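PDB 6DY3: N-acylethanolamine-hydrolyzing acid amidase beta-subunit from Caenorhabditis elegans, which hydrolyses N-acylethanolamines such as N-palmitoylethanolamine to ethanolamine and free fatty acids, as the catalytic subunit of an autocatalytically cleaved alpha-beta heterodimer. Local coordinates for the interface of chains B and A. Residues are numbered along the deposited sequence; one frame, centred on the assembly and turned at random. Chains: chain A, N-acylethanolamine-hydrolyzing acid amidase beta-subunit; chain B, N-acylethanolamine-hydrolyzing acid amidase alpha-subunit.

Contact 1: the interface of chains B and A. Residues chain B 14-15; chain A 31-33, 47, 230, 232.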
ATOM      1  N   PRO B  14       2.112   3.660  14.617  1.00 44.43           N
ATOM      2  CA  PRO B  14       2.901   2.445  14.385  1.00 46.42           C
ATOM      3  C   PRO B  14       4.351   2.641  14.799  1.00 48.09           C
ATOM      4  O   PRO B  14       4.920   3.723  14.638  1.00 46.05           O
ATOM      5  CB  PRO B  14       2.778   2.225  12.873  1.00 46.02           C
ATOM      6  CG  PRO B  14       2.501   3.570  12.319  1.00 46.40           C
ATOM      7  CD  PRO B  14       1.675   4.280  13.355  1.00 45.87           C
ATOM      8  N   ARG B  15       4.945   1.575  15.332  1.00 53.13           N
ATOM      9  CA  ARG B  15       6.343   1.624  15.739  1.00 55.17           C
ATOM     10  C   ARG B  15       7.237   1.935  14.545  1.00 50.89           C
ATOM     11  O   ARG B  15       7.043   1.404  13.448  1.00 51.67           O
ATOM     12  CB  ARG B  15       6.766   0.296  16.367  1.00 58.01           C
ATOM     13  CG  ARG B  15       6.162   0.029  17.739  1.00 60.52           C
ATOM     14  CD  ARG B  15       6.888  -1.110  18.439  1.00 65.44           C
ATOM     15  NE  ARG B  15       8.318  -0.835  18.575  1.00 69.31           N
ATOM     16  CZ  ARG B  15       9.182  -1.629  19.200  1.00 73.88           C
ATOM     17  NH1 ARG B  15       8.767  -2.762  19.757  1.00 74.58           N
ATOM     18  NH2 ARG B  15      10.465  -1.286  19.271  1.00 75.33           N
TER
ATOM     19  N   THR A  31       1.627  -3.469  12.446  1.00 33.94           N
ATOM     20  CA  THR A  31       1.760  -2.320  11.559  1.00 35.42           C
ATOM     21  C   THR A  31       2.930  -1.457  12.017  1.00 36.70           C
ATOM     22  O   THR A  31       3.013  -1.077  13.190  1.00 39.33           O
ATOM     23  CB  THR A  31       0.469  -1.498  11.540  1.00 35.21           C
ATOM     24  OG1 THR A  31      -0.612  -2.307  11.064  1.00 35.28           O
ATOM     25  CG2 THR A  31       0.609  -0.285  10.625  1.00 34.01           C
ATOM     26  N   ILE A  32       3.833  -1.142  11.088  1.00 35.20           N
ATOM     27  CA  ILE A  32       5.053  -0.410  11.404  1.00 36.03           C
ATOM     28  C   ILE A  32       5.306   0.654  10.342  1.00 35.69           C
ATOM     29  O   ILE A  32       4.846   0.549   9.201  1.00 34.68           O
ATOM     30  CB  ILE A  32       6.267  -1.365  11.522  1.00 36.43           C
ATOM     31  CG1 ILE A  32       6.482  -2.113  10.202  1.00 35.73           C
ATOM     32  CG2 ILE A  32       6.072  -2.341  12.680  1.00 36.93           C
ATOM     33  CD1 ILE A  32       7.746  -2.941  10.157  1.00 36.67           C
ATOM     34  N   HIS A  33       6.020   1.700  10.739  1.00 42.94           N
ATOM     35  CA  HIS A  33       6.535   2.701   9.820  1.00 44.76           C
ATOM     36  C   HIS A  33       8.035   2.488   9.665  1.00 43.67           C
ATOM     37  O   HIS A  33       8.736   2.221  10.645  1.00 47.55           O
ATOM     38  CB  HIS A  33       6.243   4.121  10.322  1.00 43.53           C
ATOM     39  CG  HIS A  33       6.814   5.196   9.452  1.00 45.64           C
ATOM     40  ND1 HIS A  33       8.127   5.595   9.536  1.00 48.02           N
ATOM     41  CD2 HIS A  33       6.253   5.950   8.476  1.00 48.85           C
ATOM     42  CE1 HIS A  33       8.357   6.549   8.652  1.00 50.07           C
ATOM     43  NE2 HIS A  33       7.235   6.783   7.994  1.00 50.30           N
ATOM     44  N   LEU A  47       4.846   2.421   4.989  1.00 33.85           N
ATOM     45  CA  LEU A  47       4.138   1.618   5.970  1.00 32.49           C
ATOM     46  C   LEU A  47       4.130   0.175   5.487  1.00 32.08           C
ATOM     47  O   LEU A  47       4.052  -0.091   4.283  1.00 31.61           O
ATOM     48  CB  LEU A  47       2.712   2.129   6.167  1.00 31.91           C
ATOM     49  CG  LEU A  47       2.565   3.462   6.910  1.00 36.40           C
ATOM     50  CD1 LEU A  47       1.160   4.030   6.732  1.00 36.97           C
ATOM     51  CD2 LEU A  47       2.877   3.293   8.385  1.00 36.04           C
ATOM     52  N   THR A 230       0.638   8.577  11.082  1.00 39.76           N
ATOM     53  CA  THR A 230      -0.201   7.395  10.955  1.00 34.79           C
ATOM     54  C   THR A 230      -0.886   7.067  12.270  1.00 32.98           C
ATOM     55  O   THR A 230      -0.309   7.228  13.347  1.00 33.28           O
ATOM     56  CB  THR A 230       0.618   6.197  10.485  1.00 34.46           C
ATOM     57  OG1 THR A 230       1.287   6.545   9.271  1.00 38.69           O
ATOM     58  CG2 THR A 230      -0.274   4.997  10.234  1.00 32.52           C
ATOM     59  N   ILE A 232      -3.168   4.029  14.108  1.00 29.23           N
ATOM     60  CA  ILE A 232      -3.719   2.681  14.151  1.00 32.26           C
ATOM     61  C   ILE A 232      -5.035   2.750  14.913  1.00 37.06           C
ATOM     62  O   ILE A 232      -5.066   3.152  16.082  1.00 36.98           O
ATOM     63  CB  ILE A 232      -2.739   1.699  14.806  1.00 32.26           C
ATOM     64  CG1 ILE A 232      -1.424   1.695  14.027  1.00 29.01           C
ATOM     65  CG2 ILE A 232      -3.353   0.298  14.859  1.00 34.44           C
ATOM     66  CD1 ILE A 232      -0.355   0.837  14.633  1.00 31.20           C
TER

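Contact 2: the interface of chains B and A. Residues chain B 98-100; chain A 70, 72, 87, 92, 120.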
ATOM      1  N   LEU B  98       0.758 -12.699  -2.742  1.00 32.66           N
ATOM      2  CA  LEU B  98      -0.688 -12.496  -2.628  1.00 32.22           C
ATOM      3  C   LEU B  98      -0.958 -11.421  -1.573  1.00 34.89           C
ATOM      4  O   LEU B  98      -1.529 -11.664  -0.505  1.00 30.66           O
ATOM      5  CB  LEU B  98      -1.379 -13.809  -2.290  1.00 31.75           C
ATOM      6  CG  LEU B  98      -1.064 -14.983  -3.226  1.00 32.41           C
ATOM      7  CD1 LEU B  98      -1.861 -16.210  -2.835  1.00 33.09           C
ATOM      8  CD2 LEU B  98      -1.316 -14.622  -4.681  1.00 32.85           C
ATOM      9  N   TYR B  99      -0.543 -10.196  -1.917  1.00 38.51           N
ATOM     10  CA  TYR B  99      -0.496  -9.113  -0.940  1.00 37.90           C
ATOM     11  C   TYR B  99      -1.873  -8.808  -0.360  1.00 40.93           C
ATOM     12  O   TYR B  99      -1.970  -8.389   0.798  1.00 40.49           O
ATOM     13  CB  TYR B  99       0.108  -7.852  -1.578  1.00 36.51           C
ATOM     14  CG  TYR B  99      -0.703  -7.275  -2.721  1.00 37.36           C
ATOM     15  CD1 TYR B  99      -1.649  -6.280  -2.492  1.00 36.33           C
ATOM     16  CD2 TYR B  99      -0.527  -7.722  -4.023  1.00 38.50           C
ATOM     17  CE1 TYR B  99      -2.402  -5.752  -3.529  1.00 38.85           C
ATOM     18  CE2 TYR B  99      -1.275  -7.200  -5.068  1.00 40.91           C
ATOM     19  CZ  TYR B  99      -2.213  -6.214  -4.816  1.00 43.22           C
ATOM     20  OH  TYR B  99      -2.965  -5.691  -5.853  1.00 45.79           O
ATOM     21  N   ASP B 100      -2.944  -9.038  -1.123  1.00 46.95           N
ATOM     22  CA  ASP B 100      -4.291  -8.647  -0.718  1.00 48.99           C
ATOM     23  C   ASP B 100      -5.188  -9.846  -0.421  1.00 49.79           C
ATOM     24  O   ASP B 100      -6.413  -9.697  -0.366  1.00 55.42           O
ATOM     25  CB  ASP B 100      -4.935  -7.785  -1.803  1.00 50.55           C
ATOM     26  CG  ASP B 100      -5.265  -8.584  -3.057  1.00 56.03           C
ATOM     27  OD1 ASP B 100      -4.610  -9.626  -3.286  1.00 56.96           O
ATOM     28  OD2 ASP B 100      -6.183  -8.186  -3.807  1.00 57.78           O
TER
ATOM     29  N   ALA A  70      -6.127  -2.311  -4.043  1.00 32.14           N
ATOM     30  CA  ALA A  70      -6.511  -3.471  -4.821  1.00 32.61           C
ATOM     31  C   ALA A  70      -7.778  -3.153  -5.598  1.00 35.37           C
ATOM     32  O   ALA A  70      -8.605  -2.342  -5.175  1.00 36.81           O
ATOM     33  CB  ALA A  70      -6.729  -4.678  -3.914  1.00 31.75           C
ATOM     34  N   TYR A  72     -11.039  -4.883  -7.428  1.00 41.08           N
ATOM     35  CA  TYR A  72     -11.862  -6.083  -7.481  1.00 43.90           C
ATOM     36  C   TYR A  72     -13.007  -5.859  -8.454  1.00 51.64           C
ATOM     37  O   TYR A  72     -13.847  -4.977  -8.245  1.00 46.75           O
ATOM     38  CB  TYR A  72     -12.408  -6.446  -6.096  1.00 41.05           C
ATOM     39  CG  TYR A  72     -11.349  -6.530  -5.026  1.00 37.48           C
ATOM     40  CD1 TYR A  72     -10.383  -7.528  -5.061  1.00 35.55           C
ATOM     41  CD2 TYR A  72     -11.322  -5.621  -3.971  1.00 35.02           C
ATOM     42  CE1 TYR A  72      -9.409  -7.617  -4.083  1.00 35.44           C
ATOM     43  CE2 TYR A  72     -10.355  -5.700  -2.985  1.00 33.51           C
ATOM     44  CZ  TYR A  72      -9.398  -6.704  -3.045  1.00 36.53           C
ATOM     45  OH  TYR A  72      -8.423  -6.800  -2.075  1.00 37.42           O
ATOM     46  N   LYS A  87       0.072 -11.708 -10.433  1.00 31.81           N
ATOM     47  CA  LYS A  87       0.665 -11.438  -9.127  1.00 34.01           C
ATOM     48  C   LYS A  87       2.021 -12.116  -8.985  1.00 34.55           C
ATOM     49  O   LYS A  87       2.938 -11.560  -8.368  1.00 34.70           O
ATOM     50  CB  LYS A  87      -0.279 -11.897  -8.017  1.00 35.19           C
ATOM     51  CG  LYS A  87      -1.432 -10.938  -7.746  1.00 36.69           C
ATOM     52  CD  LYS A  87      -2.241 -11.390  -6.546  1.00 39.21           C
ATOM     53  CE  LYS A  87      -3.187 -10.310  -6.062  1.00 42.97           C
ATOM     54  NZ  LYS A  87      -4.268 -10.029  -7.039  1.00 48.31           N
ATOM     55  N   VAL A  92       3.649  -7.194  -6.686  1.00 36.67           N
ATOM     56  CA  VAL A  92       3.189  -5.809  -6.657  1.00 36.64           C
ATOM     57  C   VAL A  92       3.945  -5.001  -5.608  1.00 35.15           C
ATOM     58  O   VAL A  92       4.458  -3.915  -5.894  1.00 38.37           O
ATOM     59  CB  VAL A  92       1.671  -5.767  -6.417  1.00 36.91           C
ATOM     60  CG1 VAL A  92       1.198  -4.352  -6.132  1.00 37.55           C
ATOM     61  CG2 VAL A  92       0.940  -6.340  -7.628  1.00 37.36           C
ATOM     62  N   SER A 120      -0.944  -6.591 -11.778  1.00 40.91           N
ATOM     63  CA  SER A 120      -2.189  -6.963 -11.133  1.00 36.51           C
ATOM     64  C   SER A 120      -3.148  -5.774 -11.159  1.00 37.56           C
ATOM     65  O   SER A 120      -2.724  -4.638 -10.891  1.00 35.51           O
ATOM     66  CB  SER A 120      -1.924  -7.407  -9.697  1.00 36.39           C
ATOM     67  OG  SER A 120      -3.081  -7.978  -9.111  1.00 42.07           O
TER
HETATM   68  O   HOH W   1      -6.150  -7.684  -6.446  1.00 67.25           O

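Contact 1: the interface of chains B and A
The start of strand 15-20 of the alpha subunit, with the loop residue B:Pro14 just before it, lies against strand 31-38 of the beta subunit, flanked by strand 41-49 and the C-terminal stretch A:Thr230 to A:Ile232. The beta subunit has the N-terminal nucleophile (Ntn) hydrolase fold of the acid ceramidase family, and the alpha strand extends its sheet by parallel pairing, B:Arg15 forming a bridge with A:Ile32. Such edge pairing across a cleavage-derived interface illustrates how one subunit can add a strand to the edge of its partner's sheet. The carbonyl O of B:Arg15 accepts a hydrogen bond from the backbone N of A:His33 at 2.9 Å. It is fairly straight, 157° at the hydrogen, although the donor sits 32° off the carbonyl plane. The aliphatic base of A:Ile32 lies beside this same oxygen. B:Arg15 therefore contributes mainly through its backbone.

Most of the surface hidden here belongs to B:Pro14, whose ring is wedged among side chains of the beta subunit, A:Thr230, A:Ile232, A:Leu47 and A:Thr31 among them. At one side of the ring, CD packs on CB of A:Thr230 at 3.6 Å, the two side chains crossing at about a right angle. The methyl of A:Thr230 also meets this side of the ring; it points there because CG2 stands anti to the backbone N while OG1 (chi1 -55°) lies beside that nitrogen. CD1 at the far end of A:Ile232 reaches the proline CA at 3.6 Å. Farther round, CB lies 3.8 Å from CA of A:Ile32 and faces the methyl CG2 of A:Thr31, while CG meets CD2 of A:Leu47 at 4.0 Å. Shortening B:Pro14 to an alanine would remove CG and CD, would probably leave the methyls of A:Thr230 and A:Leu47 without their packing partner, and is likely to let the backbone leading into the strand turn more freely.

Contact 2: the interface of chains B and A
The phenol ring of B:Tyr99 carries CG of its neighbour B:Asp100 over one face, 4.1 Å above the plane and displaced toward the rim, while its CE2 rim meets A:Val92 and A:Lys87 and its hydroxyl end points toward OG of A:Ser120 without a bond. CE2 lies 3.5 Å from CG2 of A:Val92, the valine meeting this corner obliquely at the start of helix 92-102. The carboxylate of B:Asp100 and the ring of A:Tyr72 approach from opposite directions with their planes only 5° apart. The tyrosine hydroxyl OH donates a hydrogen bond to OD2 of that carboxylate at 3.2 Å, meeting the oxygen on its anti side and 32° out of plane; the methyl CB of A:Ala70 packs beside the same oxygen.

A:Lys87, on helix 76-89, crosses the aspartate at about a right angle. Its chain is extended until a bend at the last torsion (chi4 67°) turns the ammonium toward A:Ser120, whose OG accepts a hydrogen bond from NZ at 3.1 Å. The salt bridge to OD1 of B:Asp100 is long, with NZ 3.8 Å away, and water 1 supplies a second route. The water lies 2.7 Å from OD2 of the carboxylate and also contacts NZ of A:Lys87. With the ammonium nearby, the aspartate would probably favour its charged form. The methylenes of A:Lys87 also do apolar work: CD packs against the methyl CD2 of B:Leu98 at 3.8 Å, again at about a right angle, and CE lies beside the B:Tyr99 ring.

In this example of paired polar and apolar docking, the loop after helix 89-97 of the alpha subunit docks on the catalytic beta subunit, and is likely to help hold the heterodimer together.

Contact 1 and contact 2 lie about 21 Å apart between the centres of their C-alpha atoms and share no residue or secondary-structure element. They use segments near the two ends of the alpha-subunit sequence, an early one in contact 1 and a late one in contact 2, so the smaller chain meets the catalytic subunit at widely separated points along its length. Their centres are about 15 and 10 Å from A:Cys1, respectively. Together, a strand pairing with a packed proline and a junction made by polar and apolar side chains would be expected to limit rocking of the two subunits, which remain associated after autocatalytic cleavage.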